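Local coordinates for hypothetical protein (Staphylococcus aureus subsp. aureus, PDB 2IL5), which is of unknown function but belongs to the Activator of Hsp90 ATPase homolog 1-like family, whose Bet v 1-like fold probably encloses an apolar pocket, at residues E31-K36 with Q41-S46; V29-A32 with D37-K40; M120-R125 with H152-M157. All blocks are in the same frame, centred on the assembly; numbering follows the deposited sequence. Where two conformers were deposited one is given.

Interaction 1: residues E31-K36 with Q41-S46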
loop_
_atom_site.group_PDB
_atom_site.type_symbol
_atom_site.label_atom_id
_atom_site.label_comp_id
_atom_site.label_asym_id
_atom_site.label_seq_id
_atom_site.Cartn_x
_atom_site.Cartn_y
_atom_site.Cartn_z
ATOM N N GLU A 31 -9.766 3.456 9.098
ATOM C CA GLU A 31 -9.063 4.610 9.642
ATOM C C GLU A 31 -7.534 4.566 9.423
ATOM O O GLU A 31 -6.920 5.600 9.101
ATOM C CB GLU A 31 -9.378 4.750 11.134
ATOM C CG GLU A 31 -8.941 6.086 11.761
ATOM C CD GLU A 31 -9.365 6.252 13.252
ATOM O OE1 GLU A 31 -9.023 5.409 14.114
ATOM O OE2 GLU A 31 -10.029 7.259 13.557
ATOM N N ALA A 32 -6.923 3.388 9.604
ATOM C CA ALA A 32 -5.465 3.209 9.407
ATOM C C ALA A 32 -4.983 3.698 8.044
ATOM O O ALA A 32 -3.852 4.186 7.927
ATOM C CB ALA A 32 -5.084 1.747 9.610
ATOM N N TRP A 33 -5.882 3.595 7.043
ATOM C CA TRP A 33 -5.626 3.840 5.627
ATOM C C TRP A 33 -5.905 5.270 5.240
ATOM O O TRP A 33 -5.541 5.691 4.148
ATOM C CB TRP A 33 -6.492 2.925 4.718
ATOM C CG TRP A 33 -5.958 1.486 4.585
ATOM C CD1 TRP A 33 -6.189 0.426 5.451
ATOM C CD2 TRP A 33 -5.135 0.964 3.529
ATOM N NE1 TRP A 33 -5.559 -0.714 4.984
ATOM C CE2 TRP A 33 -4.901 -0.412 3.815
ATOM C CE3 TRP A 33 -4.563 1.518 2.370
ATOM C CZ2 TRP A 33 -4.119 -1.241 2.964
ATOM C CZ3 TRP A 33 -3.767 0.685 1.530
ATOM C CH2 TRP A 33 -3.554 -0.662 1.838
ATOM N N THR A 34 -6.567 6.004 6.128
ATOM C CA THR A 34 -7.178 7.273 5.719
ATOM C C THR A 34 -6.917 8.380 6.697
ATOM O O THR A 34 -7.376 9.510 6.506
ATOM C CB THR A 34 -8.716 7.145 5.479
ATOM O OG1 THR A 34 -9.329 6.624 6.647
ATOM C CG2 THR A 34 -9.017 6.246 4.264
ATOM N N LYS A 35 -6.177 8.047 7.743
ATOM C CA LYS A 35 -5.700 9.039 8.678
ATOM C C LYS A 35 -4.199 9.230 8.655
ATOM O O LYS A 35 -3.434 8.310 8.968
ATOM C CB LYS A 35 -6.172 8.715 10.093
ATOM C CG LYS A 35 -7.198 9.711 10.595
ATOM C CD LYS A 35 -6.541 11.124 10.672
ATOM C CE LYS A 35 -5.398 11.189 11.722
ATOM N NZ LYS A 35 -4.381 12.278 11.485
ATOM N N LYS A 36 -3.800 10.456 8.319
ATOM C CA LYS A 36 -2.397 10.897 8.227
ATOM C C LYS A 36 -1.456 10.443 9.349
ATOM O O LYS A 36 -0.378 9.898 9.098
ATOM C CB LYS A 36 -2.367 12.417 8.172
ATOM C CG LYS A 36 -1.253 12.976 7.352
ATOM C CD LYS A 36 -0.714 14.222 7.965
ATOM C CE LYS A 36 -1.735 15.317 7.970
ATOM N NZ LYS A 36 -1.405 16.276 9.030
ATOM N N GLN A 41 2.819 6.108 10.323
ATOM C CA GLN A 41 3.396 5.069 11.131
ATOM C C GLN A 41 3.586 3.752 10.401
ATOM O O GLN A 41 4.311 2.888 10.912
ATOM C CB GLN A 41 2.556 4.839 12.400
ATOM C CG GLN A 41 2.371 6.079 13.266
ATOM C CD GLN A 41 1.590 5.813 14.554
ATOM O OE1 GLN A 41 1.993 4.996 15.385
ATOM N NE2 GLN A 41 0.476 6.519 14.726
ATOM N N TRP A 42 3.000 3.586 9.212
ATOM C CA TRP A 42 3.037 2.261 8.571
ATOM C C TRP A 42 3.066 2.226 7.061
ATOM O O TRP A 42 3.557 1.269 6.498
ATOM C CB TRP A 42 1.875 1.373 9.051
ATOM C CG TRP A 42 0.532 1.731 8.472
ATOM C CD1 TRP A 42 -0.377 2.610 9.003
ATOM C CD2 TRP A 42 -0.083 1.184 7.283
ATOM N NE1 TRP A 42 -1.509 2.662 8.196
ATOM C CE2 TRP A 42 -1.356 1.794 7.147
ATOM C CE3 TRP A 42 0.320 0.244 6.309
ATOM C CZ2 TRP A 42 -2.228 1.498 6.068
ATOM C CZ3 TRP A 42 -0.549 -0.054 5.255
ATOM C CH2 TRP A 42 -1.814 0.572 5.153
ATOM N N PHE A 43 2.499 3.222 6.404
ATOM C CA PHE A 43 2.318 3.144 4.955
ATOM C C PHE A 43 3.525 3.697 4.224
ATOM O O PHE A 43 3.640 4.908 4.070
ATOM C CB PHE A 43 1.057 3.901 4.532
ATOM C CG PHE A 43 0.669 3.659 3.121
ATOM C CD1 PHE A 43 0.997 4.579 2.125
ATOM C CD2 PHE A 43 -0.007 2.495 2.767
ATOM C CE1 PHE A 43 0.652 4.340 0.787
ATOM C CE2 PHE A 43 -0.350 2.250 1.431
ATOM C CZ PHE A 43 -0.017 3.188 0.450
HETATM N N MSE A 44 4.411 2.791 3.797
HETATM C CA MSE A 44 5.706 3.097 3.142
HETATM C C MSE A 44 6.631 3.948 3.993
HETATM O O MSE A 44 7.580 4.541 3.507
HETATM C CB MSE A 44 5.500 3.775 1.784
HETATM C CG MSE A 44 4.368 3.221 0.962
HETATM SE SE MSE A 44 4.941 1.795 -0.192
HETATM C CE MSE A 44 6.384 2.643 -1.216
ATOM N N THR A 45 6.334 4.011 5.279
ATOM C CA THR A 45 7.120 4.802 6.177
ATOM C C THR A 45 6.935 4.301 7.619
ATOM O O THR A 45 6.268 3.282 7.838
ATOM C CB THR A 45 6.745 6.273 5.973
ATOM O OG1 THR A 45 7.718 7.120 6.594
ATOM C CG2 THR A 45 5.327 6.551 6.468
ATOM N N SER A 46 7.548 4.975 8.590
ATOM C CA SER A 46 7.286 4.674 10.012
ATOM C C SER A 46 7.480 5.926 10.848
ATOM O O SER A 46 7.994 6.940 10.334
ATOM C CB SER A 46 8.159 3.517 10.529
ATOM O OG SER A 46 9.511 3.909 10.550
#

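Interaction 2: residues V29-A32 with D37-K40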
loop_
_atom_site.group_PDB
_atom_site.type_symbol
_atom_site.label_atom_id
_atom_site.label_comp_id
_atom_site.label_asym_id
_atom_site.label_seq_id
_atom_site.Cartn_x
_atom_site.Cartn_y
_atom_site.Cartn_z
ATOM N N VAL A 29 -9.762 -0.460 11.062
ATOM C CA VAL A 29 -8.880 -0.763 9.937
ATOM C C VAL A 29 -8.936 0.292 8.822
ATOM O O VAL A 29 -7.895 0.678 8.283
ATOM C CB VAL A 29 -9.119 -2.179 9.374
ATOM C CG1 VAL A 29 -8.075 -2.489 8.295
ATOM C CG2 VAL A 29 -9.012 -3.199 10.519
ATOM N N TYR A 30 -10.137 0.767 8.495
ATOM C CA TYR A 30 -10.326 1.777 7.449
ATOM C C TYR A 30 -9.618 3.057 7.843
ATOM O O TYR A 30 -8.966 3.674 7.027
ATOM C CB TYR A 30 -11.819 2.023 7.183
ATOM C CG TYR A 30 -12.129 3.097 6.143
ATOM C CD1 TYR A 30 -12.425 4.426 6.532
ATOM C CD2 TYR A 30 -12.164 2.785 4.770
ATOM C CE1 TYR A 30 -12.701 5.415 5.587
ATOM C CE2 TYR A 30 -12.434 3.760 3.815
ATOM C CZ TYR A 30 -12.706 5.069 4.214
ATOM O OH TYR A 30 -13.007 6.026 3.243
ATOM N N GLU A 31 -9.766 3.456 9.098
ATOM C CA GLU A 31 -9.063 4.610 9.642
ATOM C C GLU A 31 -7.534 4.566 9.423
ATOM O O GLU A 31 -6.920 5.600 9.101
ATOM C CB GLU A 31 -9.378 4.750 11.134
ATOM C CG GLU A 31 -8.941 6.086 11.761
ATOM C CD GLU A 31 -9.365 6.252 13.252
ATOM O OE1 GLU A 31 -9.023 5.409 14.114
ATOM O OE2 GLU A 31 -10.029 7.259 13.557
ATOM N N ALA A 32 -6.923 3.388 9.604
ATOM C CA ALA A 32 -5.465 3.209 9.407
ATOM C C ALA A 32 -4.983 3.698 8.044
ATOM O O ALA A 32 -3.852 4.186 7.927
ATOM C CB ALA A 32 -5.084 1.747 9.610
ATOM N N ASP A 37 -1.857 10.670 10.590
ATOM C CA ASP A 37 -0.938 10.432 11.686
ATOM C C ASP A 37 -0.907 8.955 12.081
ATOM O O ASP A 37 -0.081 8.539 12.910
ATOM C CB ASP A 37 -1.226 11.408 12.831
ATOM C CG ASP A 37 -1.270 12.860 12.342
ATOM O OD1 ASP A 37 -0.267 13.319 11.737
ATOM O OD2 ASP A 37 -2.317 13.522 12.524
ATOM N N LEU A 38 -1.784 8.179 11.435
ATOM C CA LEU A 38 -1.737 6.730 11.469
ATOM C C LEU A 38 -0.921 6.201 10.268
ATOM O O LEU A 38 -0.007 5.403 10.453
ATOM C CB LEU A 38 -3.146 6.118 11.482
ATOM C CG LEU A 38 -4.051 6.443 12.667
ATOM C CD1 LEU A 38 -5.337 5.628 12.602
ATOM C CD2 LEU A 38 -3.332 6.246 14.015
ATOM N N LEU A 39 -1.228 6.673 9.059
ATOM C CA LEU A 39 -0.485 6.286 7.855
ATOM C C LEU A 39 1.018 6.556 7.972
ATOM O O LEU A 39 1.842 5.791 7.442
ATOM C CB LEU A 39 -1.009 7.044 6.643
ATOM C CG LEU A 39 -2.335 6.620 6.019
ATOM C CD1 LEU A 39 -2.885 7.809 5.184
ATOM C CD2 LEU A 39 -2.205 5.302 5.202
ATOM N N LYS A 40 1.360 7.643 8.675
ATOM C CA LYS A 40 2.744 8.048 8.894
ATOM C C LYS A 40 3.544 7.003 9.648
ATOM O O LYS A 40 4.779 6.987 9.572
ATOM C CB LYS A 40 2.805 9.416 9.578
ATOM C CG LYS A 40 2.945 9.441 11.081
ATOM C CD LYS A 40 3.298 10.847 11.536
ATOM C CE LYS A 40 4.676 11.275 11.043
ATOM N NZ LYS A 40 5.194 12.516 11.712
#

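Interaction 3: residues M120-R125 with H152-M157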
loop_
_atom_site.group_PDB
_atom_site.type_symbol
_atom_site.label_atom_id
_atom_site.label_comp_id
_atom_site.label_asym_id
_atom_site.label_seq_id
_atom_site.Cartn_x
_atom_site.Cartn_y
_atom_site.Cartn_z
HETATM N N MSE A 120 -10.035 -8.029 5.513
HETATM C CA MSE A 120 -9.432 -7.053 4.647
HETATM C C MSE A 120 -8.897 -7.756 3.430
HETATM O O MSE A 120 -8.037 -8.630 3.537
HETATM C CB MSE A 120 -8.335 -6.287 5.363
HETATM C CG MSE A 120 -7.720 -5.167 4.524
HETATM SE SE MSE A 120 -6.145 -4.355 5.362
HETATM C CE MSE A 120 -4.763 -5.602 4.878
ATOM N N LEU A 121 -9.436 -7.348 2.274
ATOM C CA LEU A 121 -9.057 -7.860 0.973
ATOM C C LEU A 121 -8.299 -6.783 0.148
ATOM O O LEU A 121 -8.846 -5.742 -0.276
ATOM C CB LEU A 121 -10.266 -8.428 0.238
ATOM C CG LEU A 121 -11.065 -9.501 1.006
ATOM C CD1 LEU A 121 -12.438 -9.740 0.380
ATOM C CD2 LEU A 121 -10.257 -10.804 1.091
ATOM N N PHE A 122 -7.017 -7.068 -0.038
ATOM C CA PHE A 122 -6.093 -6.136 -0.652
ATOM C C PHE A 122 -5.699 -6.623 -2.038
ATOM O O PHE A 122 -5.266 -7.766 -2.193
ATOM C CB PHE A 122 -4.852 -5.944 0.281
ATOM C CG PHE A 122 -3.672 -5.208 -0.375
ATOM C CD1 PHE A 122 -3.611 -3.812 -0.371
ATOM C CD2 PHE A 122 -2.598 -5.935 -0.960
ATOM C CE1 PHE A 122 -2.511 -3.162 -0.922
ATOM C CE2 PHE A 122 -1.498 -5.302 -1.535
ATOM C CZ PHE A 122 -1.433 -3.918 -1.503
ATOM N N TYR A 123 -5.825 -5.745 -3.028
ATOM C CA TYR A 123 -5.367 -6.028 -4.390
ATOM C C TYR A 123 -4.363 -4.966 -4.827
ATOM O O TYR A 123 -4.601 -3.807 -4.598
ATOM C CB TYR A 123 -6.568 -6.008 -5.349
ATOM C CG TYR A 123 -6.172 -5.974 -6.811
ATOM C CD1 TYR A 123 -5.820 -7.132 -7.483
ATOM C CD2 TYR A 123 -6.155 -4.768 -7.528
ATOM C CE1 TYR A 123 -5.479 -7.116 -8.873
ATOM C CE2 TYR A 123 -5.834 -4.738 -8.885
ATOM C CZ TYR A 123 -5.492 -5.935 -9.557
ATOM O OH TYR A 123 -5.121 -5.917 -10.891
ATOM N N TYR A 124 -3.273 -5.360 -5.470
ATOM C CA TYR A 124 -2.286 -4.435 -5.970
ATOM C C TYR A 124 -1.853 -4.837 -7.368
ATOM O O TYR A 124 -1.617 -6.026 -7.627
ATOM C CB TYR A 124 -1.095 -4.445 -5.034
ATOM C CG TYR A 124 0.213 -3.797 -5.493
ATOM C CD1 TYR A 124 0.443 -2.424 -5.339
ATOM C CD2 TYR A 124 1.257 -4.591 -6.016
ATOM C CE1 TYR A 124 1.680 -1.838 -5.686
ATOM C CE2 TYR A 124 2.485 -4.024 -6.408
ATOM C CZ TYR A 124 2.701 -2.665 -6.225
ATOM O OH TYR A 124 3.925 -2.140 -6.619
ATOM N N ARG A 125 -1.734 -3.837 -8.244
ATOM C CA ARG A 125 -1.276 -4.039 -9.622
ATOM C C ARG A 125 -0.087 -3.120 -9.936
ATOM O O ARG A 125 -0.138 -1.920 -9.672
ATOM C CB ARG A 125 -2.397 -3.794 -10.597
ATOM C CG ARG A 125 -2.057 -4.343 -11.950
ATOM C CD ARG A 125 -3.120 -4.157 -12.989
ATOM N NE ARG A 125 -3.661 -2.818 -13.152
ATOM C CZ ARG A 125 -4.874 -2.428 -12.721
ATOM N NH1 ARG A 125 -5.663 -3.228 -12.000
ATOM N NH2 ARG A 125 -5.293 -1.211 -12.970
ATOM N N HIS A 152 6.065 -9.603 0.229
ATOM C CA HIS A 152 6.815 -9.471 1.478
ATOM C C HIS A 152 6.766 -8.040 2.032
ATOM O O HIS A 152 6.538 -7.848 3.188
ATOM C CB HIS A 152 8.254 -9.935 1.253
ATOM C CG HIS A 152 9.143 -9.773 2.449
ATOM N ND1 HIS A 152 9.073 -10.606 3.549
ATOM C CD2 HIS A 152 10.122 -8.874 2.719
ATOM C CE1 HIS A 152 9.985 -10.244 4.435
ATOM N NE2 HIS A 152 10.631 -9.193 3.958
ATOM N N GLY A 153 6.945 -7.037 1.182
ATOM C CA GLY A 153 6.908 -5.656 1.630
ATOM C C GLY A 153 5.544 -5.240 2.154
ATOM O O GLY A 153 5.473 -4.518 3.142
ATOM N N PHE A 154 4.464 -5.702 1.512
ATOM C CA PHE A 154 3.119 -5.438 2.018
ATOM C C PHE A 154 2.750 -6.185 3.302
ATOM O O PHE A 154 2.109 -5.599 4.161
ATOM C CB PHE A 154 2.033 -5.667 0.945
ATOM C CG PHE A 154 1.957 -4.577 -0.061
ATOM C CD1 PHE A 154 1.610 -3.281 0.322
ATOM C CD2 PHE A 154 2.254 -4.832 -1.400
ATOM C CE1 PHE A 154 1.539 -2.249 -0.631
ATOM C CE2 PHE A 154 2.187 -3.813 -2.345
ATOM C CZ PHE A 154 1.823 -2.517 -1.955
ATOM N N GLU A 155 3.116 -7.462 3.407
ATOM C CA GLU A 155 2.999 -8.212 4.665
ATOM C C GLU A 155 3.633 -7.471 5.817
ATOM O O GLU A 155 3.031 -7.395 6.898
ATOM C CB GLU A 155 3.659 -9.588 4.600
ATOM C CG GLU A 155 3.004 -10.630 3.700
ATOM C CD GLU A 155 1.558 -10.966 4.037
ATOM O OE1 GLU A 155 1.146 -10.754 5.185
ATOM O OE2 GLU A 155 0.838 -11.480 3.153
ATOM N N LEU A 156 4.859 -6.965 5.615
ATOM C CA LEU A 156 5.592 -6.265 6.690
ATOM C C LEU A 156 4.870 -4.993 7.062
ATOM O O LEU A 156 4.837 -4.627 8.232
ATOM C CB LEU A 156 7.018 -5.889 6.293
ATOM C CG LEU A 156 8.210 -6.804 6.399
ATOM C CD1 LEU A 156 9.397 -6.130 5.705
ATOM C CD2 LEU A 156 8.523 -7.130 7.830
HETATM N N MSE A 157 4.301 -4.331 6.051
HETATM C CA MSE A 157 3.473 -3.126 6.244
HETATM C C MSE A 157 2.175 -3.344 7.018
HETATM O O MSE A 157 1.780 -2.501 7.816
HETATM C CB MSE A 157 3.081 -2.540 4.901
HETATM C CG MSE A 157 3.892 -1.358 4.497
HETATM SE SE MSE A 157 3.160 -0.691 2.819
HETATM C CE MSE A 157 4.525 -1.457 1.720
#

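Interaction 1: residues E31-K36 with Q41-S46
Trp42 drives the outer edge of its indole into the face of Trp33, a T-shaped pair whose planes stand at 76°. Trp42 CH2 lies over the centre of the Trp33 ring system, 3.5 Å from Trp33 CE2. The edge that makes this approach also carries the indole nitrogen. Trp42 NE1 donates to Ala32 O over 2.8 Å, with an N-H...O angle of 157°. The acceptor lies almost in the indole plane, while the donor stands well above the plane of the carbonyl. Tryptophan suits this place because a single side chain can do both, its six-membered ring packing on Trp33 while its N-H satisfies a buried backbone oxygen near the end of helix 26-32. With chi1 of 75°, Trp42 CG sits between its own N and carbonyl carbon, which leaves the face of the indole over Phe43 CB. Phe43 adds a third ring, reaching Trp33 CZ3 through CE2 at 3.8 Å, with the two planes oblique. Small Ala32 lets the indole come close, Ala32 CB lying 4.0 Å from Trp42 NE1. Around this aromatic cluster, Met161 of helix 136-166 touches Ala32 and both tryptophans, while Trp33 and Phe43 rest on Ile106 of strand 104-112 and Met92 of strand 89-94.

Interaction 2: residues V29-A32 with D37-K40
Leu38 and Leu39, neighbours on the short helix 36-39, reach back to the end of helix 26-32 by different routes. Leu38 holds CG opposite its carbonyl carbon (chi1 -62°) and then extends, carrying CD1 forward to Glu31 CG at 3.7 Å. The same methyl lies 4.0 Å from Ala32 CA, so one branch of the leucine covers both the stem of Glu31 and the backbone beside it. Glu31 meets it with an extended chain: CG is turned away from its own N (chi1 -168°) and chi2 is also near 180°. It is mainly the methylene part of the glutamate that packs.

Leu39 has a similar first torsion, but its CB leaves the backbone in another direction and its end bends in. Its CG and CD2 both come to 3.4 Å from Ala32 O, a packing contact with an oxygen that accepts its hydrogen bond from Trp42 NE1. Ala32 suits the junction because its small side chain points away from helix 36-39, leaving its backbone accessible, and the two helices come within 5.5 Å at the CA atoms of Ala32 and Leu38. Beyond the contact, Leu38 touches Val164 of helix 136-166, and Leu39 touches Ile53 of strand 50-55.

Two short consecutive helices between the first strand, 12-22, and the second, 50-55, are a feature of the Bet v 1-like helix-grip fold; here they meet through Ala32, the stem of Glu31 and two leucines.

Interaction 3: residues M120-R125 with H152-M157
Phe122 and Tyr124 share nearly the same first torsion, 168° and 166°, which sets each CG opposite its backbone N; two places apart on strand 118-128, they already leave it on the same side, and the like torsions aim both rings at the helix. Phe154 answers from the helix with CG opposite its carbonyl carbon (chi1 -76°), and its ring reaches across to meet both.

The three rings form an aromatic cluster in which Phe154 plays two parts. To Phe122 it offers a face: Phe122 CZ stands over the centre of the Phe154 ring, 3.5 Å from Phe154 CE1, in an edge-to-face pair with centroids 4.6 Å apart. To Tyr124 it offers an edge, Phe154 CZ coming to 3.7 Å from Tyr124 CD1. Phe154 CE2 also lies over the centre of the Tyr124 ring, and these centroids are 4.9 Å apart. In each pair a rim of C-H groups meets a pi cloud, an electrostatically favourable match that lets the rings interlock without lying flat on one another.

Phenylalanine suits the middle of the cluster, where it is buried and needs no polar partner. Tyrosine suits the neighbouring place because its ring joins the apolar packing while its hydroxyl reaches beyond it to hydrogen-bond Tyr146 OH and Asp104 OD2. That double engagement should restrain the ring whose face Phe154 meets. Alternation along the strand sends the intervening Tyr123 to the other side, where its OH accepts a bond from Arg125 NH1 at 3.0 Å and is also hydrogen-bonded to Glu15 OE2 of strand 12-22.

Strand 118-128 runs between strands 12-22 and 104-112 in the antiparallel sheet, and the long helix 136-166 packs across it. Phe158 of that helix makes a further edge-to-face pair with Phe122, and Trp33 also touches Phe122.

Interactions 1 and 3 are buried and dominated by aromatic rings, whereas interaction 2 is partly buried and made by leucine carbons against the stem of Glu31 and the backbone of Ala32. Interactions 1 and 2 start from the same end of helix 26-32 and share Ala32: its oxygen takes a hydrogen bond in the first and leucine carbons in the second. Interaction 3 instead joins the sheet to the C-terminal helix, with its centre about 13 Å from that of interaction 1. The two aromatic clusters nevertheless meet, Trp33 CH2 lying 3.8 Å from Phe122 CD1, so the short helices, the sheet and the long helix border a common, largely apolar interior.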